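Local coordinates for protein succinate dehydrogenase subunit A (Mycolicibacterium smegmatis, PDB 7D6V) that probably oxidises succinate at its bound FAD, as the flavoprotein subunit of the mycobacterial succinate dehydrogenase Sdh1 that feeds electrons into the respiratory chain, at residues Leu81-Trp84 with Arg85-Glu88. Residues are numbered along the deposited sequence; the frame is centred on the assembly and turned at random.
Sequences LNNW and RMAE
Asn83 and Ala87 make the first backbone bond of a helix start: Asn83 O accepts from Ala87 N at 3.0 Å, and one residue on Trp84 O accepts from Glu88 N at 2.9 Å. Asn83 holds the N-cap position, which suits asparagine because its side-chain oxygen can accept from first-turn NH groups. Its ND2 is 3.9 Å from Met86 SD, the methionine chain running extended as far as the sulfur.

Trp84 has CG placed between its own N and carbonyl carbon (chi1 56°), which lays the indole against the backbone N and the CB of Arg85. The flat ring receives this aliphatic CB over one face as a CH-pi contact, 4.2 Å from the six-membered ring centroid, offset toward the rim.

Charge adds a further tie within the turn: a long arginine and an extended glutamate three residues on can reach each other. A bend at chi2 (53°) helps bring Arg85 NH2 to Glu88 OE1 at 2.9 Å, in the guanidinium plane but above the carboxylate plane. Second salt bridges, Arg85 to Asp399 and Glu88 to Arg606, anchor both groups.

Helix 84-102 thus starts within the FAD-binding domain, the Met86 side chain about 12 Å from the FAD. The small Ala87 packs against Phe71 and Thr74 of helix 67-76, while Asn83 is hydrogen-bonded, backbone to backbone, with Gly417, just beyond strand 415-416.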
ATOM      1  N   LEU A  81      -9.272 -14.522 -30.529  1.00 19.95           N
ATOM      2  CA  LEU A  81      -9.957 -13.279 -30.838  1.00 19.95           C
ATOM      3  C   LEU A  81      -9.045 -12.074 -30.655  1.00 19.95           C
ATOM      4  O   LEU A  81      -9.434 -10.955 -30.999  1.00 19.95           O
ATOM      5  CB  LEU A  81     -11.198 -13.140 -29.946  1.00 19.95           C
ATOM      6  CG  LEU A  81     -12.200 -12.019 -30.219  1.00 19.95           C
ATOM      7  CD1 LEU A  81     -12.916 -12.248 -31.536  1.00 19.95           C
ATOM      8  CD2 LEU A  81     -13.176 -11.890 -29.088  1.00 19.95           C
ATOM      9  N   ASN A  82      -7.833 -12.297 -30.152  1.00 18.44           N
ATOM     10  CA  ASN A  82      -6.896 -11.228 -29.840  1.00 18.44           C
ATOM     11  C   ASN A  82      -6.517 -10.445 -31.088  1.00 18.44           C
ATOM     12  O   ASN A  82      -6.575 -10.950 -32.211  1.00 18.44           O
ATOM     13  CB  ASN A  82      -5.625 -11.815 -29.229  1.00 18.44           C
ATOM     14  CG  ASN A  82      -5.899 -12.695 -28.037  1.00 18.44           C
ATOM     15  OD1 ASN A  82      -6.039 -13.905 -28.172  1.00 18.44           O
ATOM     16  ND2 ASN A  82      -5.915 -12.103 -26.857  1.00 18.44           N
ATOM     17  N   ASN A  83      -6.118  -9.193 -30.881  1.00 17.59           N
ATOM     18  CA  ASN A  83      -5.344  -8.479 -31.888  1.00 17.59           C
ATOM     19  C   ASN A  83      -3.953  -9.097 -31.926  1.00 17.59           C
ATOM     20  O   ASN A  83      -3.167  -8.931 -30.990  1.00 17.59           O
ATOM     21  CB  ASN A  83      -5.279  -6.990 -31.567  1.00 17.59           C
ATOM     22  CG  ASN A  83      -4.925  -6.147 -32.776  1.00 17.59           C
ATOM     23  OD1 ASN A  83      -4.133  -6.555 -33.621  1.00 17.59           O
ATOM     24  ND2 ASN A  83      -5.517  -4.966 -32.866  1.00 17.59           N
ATOM     25  N   TRP A  84      -3.657  -9.827 -33.001  1.00 18.74           N
ATOM     26  CA  TRP A  84      -2.423 -10.601 -33.055  1.00 18.74           C
ATOM     27  C   TRP A  84      -1.193  -9.705 -33.078  1.00 18.74           C
ATOM     28  O   TRP A  84      -0.153 -10.073 -32.521  1.00 18.74           O
ATOM     29  CB  TRP A  84      -2.442 -11.510 -34.276  1.00 18.74           C
ATOM     30  CG  TRP A  84      -2.658 -10.773 -35.547  1.00 18.74           C
ATOM     31  CD1 TRP A  84      -3.853 -10.483 -36.131  1.00 18.74           C
ATOM     32  CD2 TRP A  84      -1.649 -10.232 -36.406  1.00 18.74           C
ATOM     33  NE1 TRP A  84      -3.652  -9.799 -37.303  1.00 18.74           N
ATOM     34  CE2 TRP A  84      -2.307  -9.630 -37.493  1.00 18.74           C
ATOM     35  CE3 TRP A  84      -0.253 -10.196 -36.359  1.00 18.74           C
ATOM     36  CZ2 TRP A  84      -1.618  -9.001 -38.523  1.00 18.74           C
ATOM     37  CZ3 TRP A  84       0.427  -9.572 -37.381  1.00 18.74           C
ATOM     38  CH2 TRP A  84      -0.254  -8.982 -38.448  1.00 18.74           C
ATOM     39  N   ARG A  85      -1.285  -8.540 -33.720  1.00 17.72           N
ATOM     40  CA  ARG A  85      -0.164  -7.610 -33.719  1.00 17.72           C
ATOM     41  C   ARG A  85       0.135  -7.116 -32.312  1.00 17.72           C
ATOM     42  O   ARG A  85       1.300  -7.065 -31.900  1.00 17.72           O
ATOM     43  CB  ARG A  85      -0.461  -6.442 -34.656  1.00 17.72           C
ATOM     44  CG  ARG A  85       0.689  -5.471 -34.834  1.00 17.72           C
ATOM     45  CD  ARG A  85       1.973  -6.157 -35.246  1.00 17.72           C
ATOM     46  NE  ARG A  85       3.006  -5.175 -35.553  1.00 17.72           N
ATOM     47  CZ  ARG A  85       4.311  -5.409 -35.489  1.00 17.72           C
ATOM     48  NH1 ARG A  85       5.171  -4.448 -35.785  1.00 17.72           N
ATOM     49  NH2 ARG A  85       4.757  -6.599 -35.125  1.00 17.72           N
ATOM     50  N   MET A  86      -0.904  -6.777 -31.549  1.00 16.74           N
ATOM     51  CA  MET A  86      -0.698  -6.320 -30.180  1.00 16.74           C
ATOM     52  C   MET A  86      -0.127  -7.428 -29.309  1.00 16.74           C
ATOM     53  O   MET A  86       0.765  -7.182 -28.492  1.00 16.74           O
ATOM     54  CB  MET A  86      -2.009  -5.800 -29.597  1.00 16.74           C
ATOM     55  CG  MET A  86      -2.336  -4.377 -29.998  1.00 16.74           C
ATOM     56  SD  MET A  86      -3.958  -3.848 -29.433  1.00 16.74           S
ATOM     57  CE  MET A  86      -3.576  -3.341 -27.762  1.00 16.74           C
ATOM     58  N   ALA A  87      -0.624  -8.654 -29.474  1.00 15.96           N
ATOM     59  CA  ALA A  87      -0.122  -9.773 -28.685  1.00 15.96           C
ATOM     60  C   ALA A  87       1.340 -10.056 -28.998  1.00 15.96           C
ATOM     61  O   ALA A  87       2.157 -10.235 -28.088  1.00 15.96           O
ATOM     62  CB  ALA A  87      -0.981 -11.011 -28.936  1.00 15.96           C
ATOM     63  N   GLU A  88       1.693 -10.085 -30.284  1.00 16.51           N
ATOM     64  CA  GLU A  88       3.080 -10.321 -30.672  1.00 16.51           C
ATOM     65  C   GLU A  88       3.991  -9.219 -30.156  1.00 16.51           C
ATOM     66  O   GLU A  88       5.090  -9.488 -29.649  1.00 16.51           O
ATOM     67  CB  GLU A  88       3.183 -10.423 -32.191  1.00 16.51           C
ATOM     68  CG  GLU A  88       4.597 -10.310 -32.721  1.00 16.51           C
ATOM     69  CD  GLU A  88       4.640  -9.874 -34.168  1.00 16.51           C
ATOM     70  OE1 GLU A  88       3.657  -9.265 -34.636  1.00 16.51           O
ATOM     71  OE2 GLU A  88       5.654 -10.142 -34.840  1.00 16.51           O
TER